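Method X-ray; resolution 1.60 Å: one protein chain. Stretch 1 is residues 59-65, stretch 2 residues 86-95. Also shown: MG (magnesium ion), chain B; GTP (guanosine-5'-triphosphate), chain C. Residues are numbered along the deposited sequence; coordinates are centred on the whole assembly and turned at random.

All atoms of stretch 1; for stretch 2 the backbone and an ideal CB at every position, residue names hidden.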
ATOM      1  N   ARG A  59      -2.101  13.608 -12.974  1.00 10.66           N
ATOM      2  CA  ARG A  59      -1.170  13.173 -14.019  1.00 10.75           C
ATOM      3  C   ARG A  59      -0.268  12.037 -13.530  1.00 11.80           C
ATOM      4  O   ARG A  59       0.951  12.062 -13.709  1.00 13.52           O
ATOM      5  CB  ARG A  59      -0.331  14.371 -14.508  1.00 13.35           C
ATOM      6  CG  ARG A  59      -1.156  15.462 -15.230  1.00 13.78           C
ATOM      7  CD  ARG A  59      -1.685  14.938 -16.559  1.00 13.33           C
ATOM      8  NE  ARG A  59      -2.170  15.968 -17.489  1.00 18.22           N
ATOM      9  CZ  ARG A  59      -3.428  16.079 -17.915  1.00 20.79           C
ATOM     10  NH1 ARG A  59      -4.375  15.250 -17.489  1.00 18.20           N
ATOM     11  NH2 ARG A  59      -3.731  16.981 -18.844  1.00 19.65           N
ATOM     12  N   THR A  60      -0.885  11.043 -12.904  1.00 11.03           N
ATOM     13  CA  THR A  60      -0.151   9.887 -12.395  1.00  7.61           C
ATOM     14  C   THR A  60      -1.111   8.708 -12.400  1.00  9.79           C
ATOM     15  O   THR A  60      -2.320   8.879 -12.291  1.00 11.25           O
ATOM     16  CB  THR A  60       0.389  10.153 -10.964  1.00 10.52           C
ATOM     17  OG1 THR A  60       1.274   9.080 -10.577  1.00 11.16           O
ATOM     18  CG2 THR A  60      -0.749  10.230  -9.957  1.00 10.50           C
ATOM     19  N   THR A  61      -0.582   7.500 -12.540  1.00  8.75           N
ATOM     20  CA  THR A  61      -1.432   6.333 -12.531  1.00 10.43           C
ATOM     21  C   THR A  61      -1.873   6.012 -11.108  1.00 10.71           C
ATOM     22  O   THR A  61      -1.111   5.484 -10.294  1.00 10.07           O
ATOM     23  CB  THR A  61      -0.659   5.159 -13.183  1.00  6.87           C
ATOM     24  OG1 THR A  61      -0.435   5.500 -14.553  1.00  6.89           O
ATOM     25  CG2 THR A  61      -1.460   3.848 -13.128  1.00  9.53           C
ATOM     26  N   VAL A  62      -3.135   6.322 -10.819  1.00 10.63           N
ATOM     27  CA  VAL A  62      -3.722   6.087  -9.505  1.00  8.12           C
ATOM     28  C   VAL A  62      -4.262   4.659  -9.450  1.00  9.10           C
ATOM     29  O   VAL A  62      -4.260   4.028  -8.389  1.00 10.05           O
ATOM     30  CB  VAL A  62      -4.883   7.084  -9.275  1.00  9.21           C
ATOM     31  CG1 VAL A  62      -5.648   6.767  -7.985  1.00  9.16           C
ATOM     32  CG2 VAL A  62      -4.314   8.497  -9.251  1.00 11.42           C
ATOM     33  N   ARG A  63      -4.724   4.181 -10.607  1.00 10.14           N
ATOM     34  CA  ARG A  63      -5.313   2.854 -10.719  1.00  8.38           C
ATOM     35  C   ARG A  63      -4.687   2.079 -11.854  1.00  9.29           C
ATOM     36  O   ARG A  63      -4.542   2.594 -12.968  1.00  9.64           O
ATOM     37  CB  ARG A  63      -6.813   2.967 -10.992  1.00  9.48           C
ATOM     38  CG  ARG A  63      -7.597   3.839  -9.989  1.00  9.02           C
ATOM     39  CD  ARG A  63      -7.571   3.289  -8.588  1.00  8.99           C
ATOM     40  NE  ARG A  63      -8.310   2.023  -8.525  1.00  9.28           N
ATOM     41  CZ  ARG A  63      -8.330   1.224  -7.460  1.00  8.93           C
ATOM     42  NH1 ARG A  63      -7.661   1.543  -6.362  1.00 10.44           N
ATOM     43  NH2 ARG A  63      -9.037   0.094  -7.493  1.00 11.44           N
ATOM     44  N   THR A  64      -4.300   0.838 -11.568  1.00  9.46           N
ATOM     45  CA  THR A  64      -3.733  -0.022 -12.589  1.00  8.15           C
ATOM     46  C   THR A  64      -4.666  -0.163 -13.790  1.00 11.12           C
ATOM     47  O   THR A  64      -5.878  -0.349 -13.628  1.00 11.39           O
ATOM     48  CB  THR A  64      -3.506  -1.420 -11.997  1.00  7.69           C
ATOM     49  OG1 THR A  64      -2.628  -1.304 -10.874  1.00  9.54           O
ATOM     50  CG2 THR A  64      -2.919  -2.383 -13.045  1.00  9.56           C
ATOM     51  N   GLY A  65      -4.093  -0.054 -14.988  1.00  9.14           N
ATOM     52  CA  GLY A  65      -4.849  -0.226 -16.221  1.00  8.17           C
ATOM     53  C   GLY A  65      -4.355  -1.470 -16.943  1.00 11.10           C
ATOM     54  O   GLY A  65      -3.170  -1.761 -16.962  1.00 10.23           O
ATOM     55  N   UNK A  86       1.893   5.830  -2.470  1.00 11.34           N
ATOM     56  CA  UNK A  86       0.545   6.099  -2.014  1.00 10.83           C
ATOM     57  C   UNK A  86      -0.404   5.022  -2.522  1.00  9.68           C
ATOM     58  O   UNK A  86      -1.441   4.718  -1.894  1.00 10.73           O
ATOM     59  CB  UNK A  86       0.086   7.484  -2.475  1.00 10.83           C
ATOM     60  N   UNK A  87      -0.060   4.476  -3.679  1.00 11.65           N
ATOM     61  CA  UNK A  87      -0.908   3.479  -4.331  1.00  9.58           C
ATOM     62  C   UNK A  87      -0.375   2.056  -4.233  1.00 10.30           C
ATOM     63  O   UNK A  87      -0.554   1.254  -5.157  1.00 11.26           O
ATOM     64  CB  UNK A  87      -1.085   3.846  -5.806  1.00  9.58           C
ATOM     65  N   UNK A  88       0.282   1.772  -3.116  1.00 10.28           N
ATOM     66  CA  UNK A  88       0.834   0.440  -2.824  1.00  8.71           C
ATOM     67  C   UNK A  88      -0.228  -0.656  -3.036  1.00 11.87           C
ATOM     68  O   UNK A  88       0.102  -1.765  -3.456  1.00 12.12           O
ATOM     69  CB  UNK A  88       1.362   0.389  -1.389  1.00  8.71           C
ATOM     70  N   UNK A  89      -1.488  -0.374  -2.717  1.00 10.47           N
ATOM     71  CA  UNK A  89      -2.530  -1.379  -2.913  1.00 11.83           C
ATOM     72  C   UNK A  89      -2.565  -1.894  -4.347  1.00 10.55           C
ATOM     73  O   UNK A  89      -2.487  -3.105  -4.624  1.00 12.31           O
ATOM     74  CB  UNK A  89      -3.896  -0.800  -2.538  1.00 11.83           C
ATOM     75  N   UNK A  90      -2.632  -0.964  -5.280  1.00 10.91           N
ATOM     76  CA  UNK A  90      -2.680  -1.312  -6.688  1.00  8.97           C
ATOM     77  C   UNK A  90      -1.374  -1.890  -7.198  1.00  9.69           C
ATOM     78  O   UNK A  90      -1.375  -2.804  -8.014  1.00 10.64           O
ATOM     79  CB  UNK A  90      -3.052  -0.079  -7.514  1.00  8.97           C
ATOM     80  N   UNK A  91      -0.260  -1.353  -6.720  1.00  9.54           N
ATOM     81  CA  UNK A  91       1.033  -1.859  -7.146  1.00  9.60           C
ATOM     82  C   UNK A  91       1.196  -3.316  -6.727  1.00  9.42           C
ATOM     83  O   UNK A  91       1.569  -4.166  -7.554  1.00 10.45           O
ATOM     84  CB  UNK A  91       2.162  -1.004  -6.566  1.00  9.60           C
ATOM     85  N   UNK A  92       0.935  -3.611  -5.460  1.00 10.36           N
ATOM     86  CA  UNK A  92       1.111  -4.997  -5.007  1.00  9.55           C
ATOM     87  C   UNK A  92       0.091  -5.919  -5.658  1.00 10.35           C
ATOM     88  O   UNK A  92       0.408  -7.076  -5.984  1.00 11.31           O
ATOM     89  CB  UNK A  92       0.994  -5.083  -3.484  1.00  9.55           C
ATOM     90  N   UNK A  93      -1.111  -5.404  -5.888  1.00 10.10           N
ATOM     91  CA  UNK A  93      -2.129  -6.201  -6.559  1.00 11.24           C
ATOM     92  C   UNK A  93      -1.708  -6.558  -7.983  1.00 11.33           C
ATOM     93  O   UNK A  93      -1.943  -7.676  -8.442  1.00 11.40           O
ATOM     94  CB  UNK A  93      -3.461  -5.449  -6.578  1.00 11.24           C
ATOM     95  N   UNK A  94      -1.098  -5.616  -8.706  1.00  8.63           N
ATOM     96  CA  UNK A  94      -0.658  -5.874 -10.081  1.00  7.97           C
ATOM     97  C   UNK A  94       0.444  -6.926 -10.093  1.00  9.48           C
ATOM     98  O   UNK A  94       0.444  -7.803 -10.948  1.00  9.80           O
ATOM     99  CB  UNK A  94      -0.168  -4.585 -10.745  1.00  7.97           C
ATOM    100  N   UNK A  95       1.367  -6.845  -9.137  1.00  9.48           N
ATOM    101  CA  UNK A  95       2.449  -7.820  -9.082  1.00  8.21           C
ATOM    102  C   UNK A  95       1.886  -9.202  -8.729  1.00 11.35           C
ATOM    103  O   UNK A  95       2.310 -10.214  -9.294  1.00 12.40           O
ATOM    104  CB  UNK A  95       3.509  -7.392  -8.065  1.00  8.21           C
TER
HETATM  105 MG    MG B 701       1.465   5.797 -15.268  1.00  9.28          MG
HETATM  106  PG  GTP C 700       3.361   7.192 -12.966  1.00 10.86           P
HETATM  107  O1G GTP C 700       2.939   8.587 -12.288  1.00 13.18           O
HETATM  108  O2G GTP C 700       2.044   6.446 -13.498  1.00 10.80           O
HETATM  109  O3G GTP C 700       4.169   6.335 -12.071  1.00 14.90           O
HETATM  110  O3B GTP C 700       4.198   7.683 -14.252  1.00  9.77           O
HETATM  111  PB  GTP C 700       4.567   6.762 -15.513  1.00 11.27           P
HETATM  112  O1B GTP C 700       5.702   5.884 -15.142  1.00 11.91           O
HETATM  113  O2B GTP C 700       3.339   6.115 -16.035  1.00  8.00           O
HETATM  114  O3A GTP C 700       5.171   7.842 -16.533  1.00 13.85           O
HETATM  115  PA  GTP C 700       4.318   8.574 -17.678  1.00 14.91           P
HETATM  116  O1A GTP C 700       4.125   7.637 -18.807  1.00 14.79           O
HETATM  117  O2A GTP C 700       3.126   9.198 -17.061  1.00 15.16           O
HETATM  118  O5' GTP C 700       5.323   9.725 -18.179  1.00 13.65           O
HETATM  119  C5' GTP C 700       5.541  10.856 -17.335  1.00 14.65           C
HETATM  120  C4' GTP C 700       6.208  11.976 -18.131  1.00 19.65           C
HETATM  121  O4' GTP C 700       7.373  11.403 -18.748  1.00 15.10           O
HETATM  122  C3' GTP C 700       5.289  12.424 -19.271  1.00 20.18           C
HETATM  123  O3' GTP C 700       5.526  13.807 -19.546  1.00 24.77           O
HETATM  124  C2' GTP C 700       5.762  11.563 -20.441  1.00 19.94           C
HETATM  125  O2' GTP C 700       5.514  12.255 -21.669  1.00 21.94           O
HETATM  126  C1' GTP C 700       7.265  11.591 -20.167  1.00 11.76           C
HETATM  127  N9  GTP C 700       8.000  10.508 -20.857  1.00 14.53           N
HETATM  128  C8  GTP C 700       7.727   9.206 -20.786  1.00 13.98           C
HETATM  129  N7  GTP C 700       8.673   8.516 -21.419  1.00 14.05           N
HETATM  130  C5  GTP C 700       9.556   9.383 -21.905  1.00 13.10           C
HETATM  131  C6  GTP C 700      10.729   9.250 -22.642  1.00 18.90           C
HETATM  132  O6  GTP C 700      11.182   8.146 -22.942  1.00 16.27           O
HETATM  133  N1  GTP C 700      11.421  10.409 -23.013  1.00 16.72           N
HETATM  134  C2  GTP C 700      10.932  11.667 -22.638  1.00 20.68           C
HETATM  135  N2  GTP C 700      11.587  12.770 -22.986  1.00 19.77           N
HETATM  136  N3  GTP C 700       9.800  11.755 -21.923  1.00 17.96           N
HETATM  137  C4  GTP C 700       9.121  10.658 -21.557  1.00 16.38           C

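Stretch 1 runs in an extended, irregular path beside the opening turns of a helix that begins at position 88. Near its start it is committed to the nucleotide: T61 OG1 binds the magnesium ion at 2.0 Å, and T61 N donates to GTP O2G at 3.0 Å. Among the features left for stretch 2 are the methyl of T60, the side of V62, the carbonyls of T61 and V62, the R63 side chain, and the backbone NH and OG1 of T64.

Position 86 has nothing of stretch 1 near its ideal CB, so the contact sets no preference. The residue is D86, which does not touch stretch 1.

Position 87 stands right before the helix, with phi/psi of -106/33. Its CA-to-CB bond points toward stretch 1, and the ideal CB lies 4.1 Å from V62 O. Beyond it lie V62 and the methyl of T60, an apolar surface that a leucine, methionine or aromatic side chain could cover. The residue is F87. Its chi1 of -50° (m) carries the ring along this surface, so that V62 CA sits over one face, 4.0 Å from the centroid of the F87 ring and 7° off the ring normal, a CH-pi contact. The V62 side chain adds apolar packing, with V62 CG1 3.7 Å from F87 CE2, while T60 CG2 approaches F87 CE1 at 4.2 Å. A flat ring suits the place because its face can receive the CA hydrogen, while the ring also packs against V62 CG1 and T60 CG2.

Positions 88 and 89 begin the helix without touching stretch 1, and many residues would fit this contact. They are V88 and G89.

Position 90 is the centre of the contact. Its CB points toward stretch 1, 3.6 Å from T64 OG1, and both the R63 guanidinium and the T64 NH are within reach of a longer side chain. An acceptor is wanted, preferably a negative one: glutamate suits best, and glutamine could still accept from the NH. The residue is E90. T64 N donates to E90 OE2 at 2.8 Å. The same oxygen forms a salt bridge with R63, E90 OE2 to R63 NE being 3.6 Å, but it lies well out of the guanidinium plane, so the attraction is one of charge alone. E90 CG packs over one face of that guanidinium, 3.5 Å from R63 NH1. Water 1 extends the link: its oxygen lies 2.8 Å from both E90 O and T64 OG1, within hydrogen-bonding distance of each, and so links the two residues.

Position 91 points away, leaving its choice free of stretch 1, and position 92 is out of reach. They are I91 and R92.

Position 93 points toward stretch 1, yet a CB would find none of it nearby and would be crowded by G89 O at 3.2 Å. Glycine, with no CB, avoids this crowding; the residue is G93.

Position 94 points toward T64, its ideal CB 4.1 Å from T64 OG1. Alanine or serine would suit; A94 places its methyl there.

Position 95 is out of reach, and is L95.

Stretch 2, residues 86-95: DFVGEIRGAL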
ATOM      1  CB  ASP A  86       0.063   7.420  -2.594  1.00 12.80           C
ATOM      2  CG  ASP A  86       0.815   8.593  -2.051  1.00 18.70           C
ATOM      3  OD1 ASP A  86       0.277   9.301  -1.170  1.00 14.19           O
ATOM      4  OD2 ASP A  86       1.957   8.791  -2.506  1.00 22.38           O
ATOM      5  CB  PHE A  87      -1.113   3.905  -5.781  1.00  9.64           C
ATOM      6  CG  PHE A  87      -1.555   5.356  -5.916  1.00 10.01           C
ATOM      7  CD1 PHE A  87      -0.795   6.267  -6.643  1.00 12.70           C
ATOM      8  CD2 PHE A  87      -2.693   5.802  -5.256  1.00 11.20           C
ATOM      9  CE1 PHE A  87      -1.166   7.623  -6.695  1.00 12.90           C
ATOM     10  CE2 PHE A  87      -3.076   7.141  -5.304  1.00 11.89           C
ATOM     11  CZ  PHE A  87      -2.304   8.059  -6.026  1.00 10.25           C
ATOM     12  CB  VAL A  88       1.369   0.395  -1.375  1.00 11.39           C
ATOM     13  CG1 VAL A  88       0.251   0.661  -0.378  1.00 13.88           C
ATOM     14  CG2 VAL A  88       2.054  -0.940  -1.094  1.00 11.91           C
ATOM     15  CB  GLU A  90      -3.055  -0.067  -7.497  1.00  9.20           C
ATOM     16  CG  GLU A  90      -4.534   0.267  -7.426  1.00 10.37           C
ATOM     17  CD  GLU A  90      -5.358  -0.644  -8.320  1.00 12.26           C
ATOM     18  OE1 GLU A  90      -5.647  -1.795  -7.926  1.00 15.21           O
ATOM     19  OE2 GLU A  90      -5.694  -0.218  -9.439  1.00 11.84           O
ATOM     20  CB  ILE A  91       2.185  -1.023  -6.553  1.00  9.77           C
ATOM     21  CG1 ILE A  91       2.105   0.409  -7.103  1.00  9.48           C
ATOM     22  CG2 ILE A  91       3.555  -1.641  -6.955  1.00 12.39           C
ATOM     23  CD1 ILE A  91       3.079   1.400  -6.439  1.00  9.86           C
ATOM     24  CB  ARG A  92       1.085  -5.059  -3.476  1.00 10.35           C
ATOM     25  CG  ARG A  92       2.352  -4.393  -2.880  1.00 10.91           C
ATOM     26  CD  ARG A  92       2.501  -4.599  -1.404  1.00 11.48           C
ATOM     27  NE  ARG A  92       3.682  -3.885  -0.894  1.00 13.93           N
ATOM     28  CZ  ARG A  92       4.216  -4.115   0.301  1.00 23.01           C
ATOM     29  NH1 ARG A  92       3.678  -5.032   1.090  1.00 23.68           N
ATOM     30  NH2 ARG A  92       5.280  -3.430   0.704  1.00 25.20           N
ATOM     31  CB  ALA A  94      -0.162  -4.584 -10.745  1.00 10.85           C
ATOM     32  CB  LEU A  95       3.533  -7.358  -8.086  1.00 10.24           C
ATOM     33  CG  LEU A  95       4.382  -6.200  -8.651  1.00 12.56           C
ATOM     34  CD1 LEU A  95       5.129  -5.504  -7.537  1.00 13.72           C
ATOM     35  CD2 LEU A  95       5.334  -6.720  -9.737  1.00 13.06           C
TER
HETATM   36  O   HOH W   1      -3.728  -3.458  -9.420  1.00 11.71           O
HETATM   37  O   HOH W   2       0.903   7.707 -15.917  1.00 11.70           O
HETATM   38  O   HOH W   3       1.948   3.812 -14.822  1.00  8.96           O
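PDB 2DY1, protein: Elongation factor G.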